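Local atomic coordinates of putative branched-chain amino acid ABC transporter (Rhodospirillum rubrum ATCC 11170, PDB entry 3HUT), a protein that probably binds branched-chain or related amino acids outside the cytoplasmic membrane and delivers them to an ABC transporter for uptake. Residues I110-T122 and R323-L335. Sequence-based numbering, arbitrary orientation.
Sequences IKISPWQFRAITT and RFDPETRETTKIL
R329 and I110 meet because R329 sets CG anti to its carbonyl carbon (chi1 -73°) and bends at chi3, curling the guanidinium into the loop 110-115, up to the first residue of strand 116-118. There R329 NH1 and R329 NH2 both grip I110 O, each at 3.0 Å, and R329 NH1 also reaches Q116 O at 2.8 Å; both oxygens lie close to the guanidinium plane, while P114 CA sits over one face. Arginine suits this place, since its flat, multiply donating end can satisfy two carbonyls at once while its methylenes pack on F117, R329 CG lying 3.6 Å from F117 CE1. A leucine here would probably leave the carbonyls of I110 and Q116 without these donors and the loop freer to shift.

E330, bent at chi2, brings its carboxylate, which answers the R118 charge, nearly coplanar with that guanidinium; E330 OE2 takes R118 NH1 on its syn lone pair at 2.9 Å. R118's remaining nitrogens are held by the carbonyls of A104 and H106. T331 OG1 donates a hydrogen bond to R118 O, and a water ties R118 N to R329 O and T331 OG1. The rings of F117 and F324 lie near parallel, their planes 25° apart, but are slid apart so that they barely overlap, meeting at F117 CD1 and F324 CD2 (3.8 Å); being apolar, they suit the side packed against helices 302-310 and 277-296.

Side chains and waters thus join 116-118, an edge strand of the five-stranded parallel sheet, to the hairpin 322-324/331-341, within the two-lobed fold of leucine-binding-type periplasmic proteins.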
loop_
_atom_site.group_PDB
_atom_site.type_symbol
_atom_site.label_atom_id
_atom_site.label_comp_id
_atom_site.label_asym_id
_atom_site.label_seq_id
_atom_site.Cartn_x
_atom_site.Cartn_y
_atom_site.Cartn_z
ATOM N N ILE A 110 6.639 4.738 11.210
ATOM C CA ILE A 110 5.822 5.884 11.606
ATOM C C ILE A 110 6.136 6.351 13.038
ATOM O O ILE A 110 5.872 7.502 13.395
ATOM C CB ILE A 110 4.302 5.541 11.491
ATOM C CG1 ILE A 110 3.477 6.818 11.322
ATOM C CG2 ILE A 110 3.836 4.774 12.718
ATOM C CD1 ILE A 110 3.574 7.425 9.931
ATOM N N LYS A 111 6.722 5.467 13.843
ATOM C CA LYS A 111 7.051 5.786 15.233
ATOM C C LYS A 111 8.380 6.514 15.447
ATOM O O LYS A 111 8.679 6.947 16.559
ATOM C CB LYS A 111 7.052 4.505 16.075
ATOM C CG LYS A 111 5.678 3.874 16.289
ATOM C CD LYS A 111 5.801 2.606 17.137
ATOM C CE LYS A 111 4.444 2.026 17.511
ATOM N NZ LYS A 111 3.683 1.504 16.342
ATOM N N ILE A 112 9.180 6.642 14.393
ATOM C CA ILE A 112 10.475 7.308 14.500
ATOM C C ILE A 112 10.381 8.696 15.122
ATOM O O ILE A 112 11.109 9.010 16.065
ATOM C CB ILE A 112 11.146 7.429 13.123
ATOM C CG1 ILE A 112 11.535 6.038 12.623
ATOM C CG2 ILE A 112 12.369 8.326 13.210
ATOM C CD1 ILE A 112 11.878 5.992 11.146
ATOM N N SER A 113 9.489 9.523 14.589
ATOM C CA SER A 113 9.315 10.885 15.082
ATOM C C SER A 113 8.065 11.496 14.452
ATOM O O SER A 113 7.424 10.876 13.605
ATOM C CB SER A 113 10.537 11.736 14.718
ATOM O OG SER A 113 10.499 12.118 13.352
ATOM N N PRO A 114 7.700 12.726 14.858
ATOM C CA PRO A 114 6.512 13.381 14.302
ATOM C C PRO A 114 6.726 13.852 12.862
ATOM O O PRO A 114 5.849 14.480 12.268
ATOM C CB PRO A 114 6.290 14.563 15.250
ATOM C CG PRO A 114 6.954 14.124 16.533
ATOM C CD PRO A 114 8.202 13.467 16.030
ATOM N N TRP A 115 7.887 13.545 12.298
ATOM C CA TRP A 115 8.190 13.990 10.944
ATOM C C TRP A 115 8.009 12.964 9.834
ATOM O O TRP A 115 8.149 13.303 8.660
ATOM C CB TRP A 115 9.614 14.560 10.902
ATOM C CG TRP A 115 9.807 15.672 11.893
ATOM C CD1 TRP A 115 10.012 15.546 13.236
ATOM C CD2 TRP A 115 9.712 17.079 11.632
ATOM N NE1 TRP A 115 10.043 16.789 13.832
ATOM C CE2 TRP A 115 9.860 17.746 12.867
ATOM C CE3 TRP A 115 9.512 17.841 10.472
ATOM C CZ2 TRP A 115 9.814 19.145 12.978
ATOM C CZ3 TRP A 115 9.467 19.232 10.580
ATOM C CH2 TRP A 115 9.618 19.866 11.827
ATOM N N GLN A 116 7.689 11.722 10.193
ATOM C CA GLN A 116 7.495 10.666 9.199
ATOM C C GLN A 116 6.048 10.470 8.760
ATOM O O GLN A 116 5.119 10.541 9.570
ATOM C CB GLN A 116 8.024 9.326 9.719
ATOM C CG GLN A 116 9.524 9.119 9.540
ATOM C CD GLN A 116 10.347 10.099 10.342
ATOM O OE1 GLN A 116 10.151 10.247 11.552
ATOM N NE2 GLN A 116 11.284 10.769 9.678
ATOM N N PHE A 117 5.875 10.214 7.466
ATOM C CA PHE A 117 4.559 9.979 6.881
ATOM C C PHE A 117 4.728 8.894 5.822
ATOM O O PHE A 117 5.813 8.731 5.268
ATOM C CB PHE A 117 4.026 11.260 6.228
ATOM C CG PHE A 117 3.858 12.403 7.189
ATOM C CD1 PHE A 117 2.693 12.536 7.939
ATOM C CD2 PHE A 117 4.883 13.325 7.372
ATOM C CE1 PHE A 117 2.555 13.578 8.857
ATOM C CE2 PHE A 117 4.753 14.366 8.289
ATOM C CZ PHE A 117 3.590 14.490 9.030
ATOM N N ARG A 118 3.659 8.155 5.553
ATOM C CA ARG A 118 3.690 7.087 4.553
ATOM C C ARG A 118 2.440 7.158 3.687
ATOM O O ARG A 118 1.347 7.461 4.177
ATOM C CB ARG A 118 3.762 5.714 5.237
ATOM C CG ARG A 118 2.751 5.535 6.357
ATOM C CD ARG A 118 2.427 4.072 6.626
ATOM N NE ARG A 118 3.623 3.302 6.914
ATOM C CZ ARG A 118 3.939 2.804 8.104
ATOM N NH1 ARG A 118 3.143 2.981 9.145
ATOM N NH2 ARG A 118 5.067 2.137 8.246
ATOM N N ALA A 119 2.601 6.878 2.397
ATOM C CA ALA A 119 1.477 6.912 1.473
ATOM C C ALA A 119 0.746 5.576 1.480
ATOM O O ALA A 119 -0.434 5.501 1.139
ATOM C CB ALA A 119 1.967 7.232 0.068
ATOM N N ILE A 120 1.453 4.527 1.885
ATOM C CA ILE A 120 0.898 3.178 1.937
ATOM C C ILE A 120 0.375 2.909 3.351
ATOM O O ILE A 120 0.635 3.688 4.264
ATOM C CB ILE A 120 1.996 2.149 1.583
ATOM C CG1 ILE A 120 1.386 0.780 1.280
ATOM C CG2 ILE A 120 2.978 2.037 2.738
ATOM C CD1 ILE A 120 2.386 -0.187 0.645
ATOM N N THR A 121 -0.379 1.828 3.531
ATOM C CA THR A 121 -0.896 1.481 4.860
ATOM C C THR A 121 -0.040 0.341 5.384
ATOM O O THR A 121 0.708 -0.269 4.622
ATOM C CB THR A 121 -2.360 0.978 4.808
ATOM O OG1 THR A 121 -2.416 -0.244 4.065
ATOM C CG2 THR A 121 -3.268 2.005 4.142
ATOM N N THR A 122 -0.131 0.055 6.678
ATOM C CA THR A 122 0.631 -1.057 7.238
ATOM C C THR A 122 -0.051 -2.341 6.762
ATOM O O THR A 122 -1.228 -2.329 6.395
ATOM C CB THR A 122 0.619 -1.045 8.773
ATOM O OG1 THR A 122 -0.726 -1.217 9.234
ATOM C CG2 THR A 122 1.179 0.267 9.303
ATOM N N ARG A 323 -6.177 9.209 4.372
ATOM C CA ARG A 323 -6.178 10.036 5.580
ATOM C C ARG A 323 -4.978 9.722 6.477
ATOM O O ARG A 323 -4.574 8.566 6.596
ATOM C CB ARG A 323 -7.467 9.770 6.378
ATOM C CG ARG A 323 -7.579 10.508 7.729
ATOM C CD ARG A 323 -8.883 10.142 8.454
ATOM N NE ARG A 323 -9.143 10.988 9.620
ATOM C CZ ARG A 323 -8.994 10.600 10.883
ATOM N NH1 ARG A 323 -8.588 9.370 11.162
ATOM N NH2 ARG A 323 -9.249 11.444 11.873
ATOM N N PHE A 324 -4.398 10.754 7.089
ATOM C CA PHE A 324 -3.286 10.565 8.023
ATOM C C PHE A 324 -3.876 10.886 9.402
ATOM O O PHE A 324 -4.392 11.989 9.622
ATOM C CB PHE A 324 -2.114 11.522 7.730
ATOM C CG PHE A 324 -1.368 11.224 6.443
ATOM C CD1 PHE A 324 -1.500 9.996 5.798
ATOM C CD2 PHE A 324 -0.492 12.168 5.907
ATOM C CE1 PHE A 324 -0.768 9.713 4.639
ATOM C CE2 PHE A 324 0.245 11.894 4.749
ATOM C CZ PHE A 324 0.107 10.665 4.116
ATOM N N ASP A 325 -3.808 9.927 10.319
ATOM C CA ASP A 325 -4.358 10.108 11.663
ATOM C C ASP A 325 -3.835 11.384 12.326
ATOM O O ASP A 325 -2.626 11.612 12.381
ATOM C CB ASP A 325 -4.007 8.908 12.542
ATOM C CG ASP A 325 -4.810 8.877 13.820
ATOM O OD1 ASP A 325 -5.933 8.324 13.802
ATOM O OD2 ASP A 325 -4.330 9.420 14.833
ATOM N N PRO A 326 -4.744 12.225 12.850
ATOM C CA PRO A 326 -4.350 13.477 13.504
ATOM C C PRO A 326 -3.469 13.276 14.730
ATOM O O PRO A 326 -2.708 14.163 15.109
ATOM C CB PRO A 326 -5.691 14.132 13.840
ATOM C CG PRO A 326 -6.602 12.975 14.032
ATOM C CD PRO A 326 -6.207 12.039 12.907
ATOM N N GLU A 327 -3.572 12.108 15.350
ATOM C CA GLU A 327 -2.766 11.818 16.525
ATOM C C GLU A 327 -1.487 11.041 16.192
ATOM O O GLU A 327 -0.390 11.484 16.518
ATOM C CB GLU A 327 -3.601 11.045 17.561
ATOM C CG GLU A 327 -2.831 10.665 18.811
ATOM C CD GLU A 327 -3.720 10.159 19.940
ATOM O OE1 GLU A 327 -4.658 10.881 20.352
ATOM O OE2 GLU A 327 -3.467 9.035 20.421
ATOM N N THR A 328 -1.628 9.904 15.514
ATOM C CA THR A 328 -0.481 9.053 15.188
ATOM C C THR A 328 0.181 9.251 13.825
ATOM O O THR A 328 1.317 8.803 13.620
ATOM C CB THR A 328 -0.878 7.583 15.245
ATOM O OG1 THR A 328 -1.846 7.331 14.220
ATOM C CG2 THR A 328 -1.473 7.231 16.605
ATOM N N ARG A 329 -0.526 9.901 12.902
ATOM C CA ARG A 329 -0.040 10.121 11.539
ATOM C C ARG A 329 -0.134 8.828 10.725
ATOM O O ARG A 329 0.323 8.775 9.592
ATOM C CB ARG A 329 1.413 10.610 11.536
ATOM C CG ARG A 329 1.592 12.056 11.984
ATOM C CD ARG A 329 3.057 12.364 12.308
ATOM N NE ARG A 329 3.504 11.643 13.497
ATOM C CZ ARG A 329 4.282 10.564 13.483
ATOM N NH1 ARG A 329 4.723 10.063 12.330
ATOM N NH2 ARG A 329 4.606 9.970 14.622
ATOM N N GLU A 330 -0.717 7.784 11.309
ATOM C CA GLU A 330 -0.848 6.508 10.604
ATOM C C GLU A 330 -1.814 6.659 9.429
ATOM O O GLU A 330 -2.819 7.369 9.521
ATOM C CB GLU A 330 -1.342 5.413 11.556
ATOM C CG GLU A 330 -1.295 4.024 10.947
ATOM C CD GLU A 330 0.090 3.663 10.440
ATOM O OE1 GLU A 330 0.990 3.416 11.271
ATOM O OE2 GLU A 330 0.276 3.637 9.205
ATOM N N THR A 331 -1.510 5.980 8.329
ATOM C CA THR A 331 -2.324 6.059 7.123
ATOM C C THR A 331 -3.472 5.058 7.061
ATOM O O THR A 331 -3.289 3.875 7.323
ATOM C CB THR A 331 -1.444 5.856 5.865
ATOM O OG1 THR A 331 -0.339 6.763 5.907
ATOM C CG2 THR A 331 -2.244 6.120 4.593
ATOM N N THR A 332 -4.660 5.550 6.727
ATOM C CA THR A 332 -5.833 4.699 6.565
ATOM C C THR A 332 -6.400 5.056 5.196
ATOM O O THR A 332 -6.222 6.179 4.717
ATOM C CB THR A 332 -6.905 4.933 7.659
ATOM O OG1 THR A 332 -7.300 6.309 7.668
ATOM C CG2 THR A 332 -6.362 4.538 9.035
ATOM N N LYS A 333 -7.066 4.104 4.558
ATOM C CA LYS A 333 -7.619 4.336 3.233
ATOM C C LYS A 333 -8.955 3.651 3.024
ATOM O O LYS A 333 -9.268 2.676 3.696
ATOM C CB LYS A 333 -6.657 3.807 2.169
ATOM C CG LYS A 333 -5.287 4.441 2.150
ATOM C CD LYS A 333 -4.467 3.846 1.016
ATOM C CE LYS A 333 -3.253 4.706 0.707
ATOM N NZ LYS A 333 -2.479 4.131 -0.409
ATOM N N ILE A 334 -9.739 4.171 2.087
ATOM C CA ILE A 334 -11.010 3.552 1.751
ATOM C C ILE A 334 -10.669 2.573 0.633
ATOM O O ILE A 334 -10.467 2.975 -0.511
ATOM C CB ILE A 334 -12.035 4.578 1.233
ATOM C CG1 ILE A 334 -12.416 5.543 2.357
ATOM C CG2 ILE A 334 -13.284 3.856 0.727
ATOM C CD1 ILE A 334 -13.452 6.574 1.947
ATOM N N LEU A 335 -10.585 1.292 0.973
ATOM C CA LEU A 335 -10.238 0.262 -0.001
ATOM C C LEU A 335 -11.386 -0.043 -0.957
ATOM O O LEU A 335 -12.535 0.300 -0.688
ATOM C CB LEU A 335 -9.802 -1.010 0.732
ATOM C CG LEU A 335 -8.667 -0.785 1.740
ATOM C CD1 LEU A 335 -8.296 -2.096 2.412
ATOM C CD2 LEU A 335 -7.453 -0.182 1.030
HETATM O O HOH W 1 1.441 8.796 7.064
HETATM O O HOH W 2 -1.792 0.943 0.812
HETATM O O HOH W 3 -1.759 1.869 8.137
#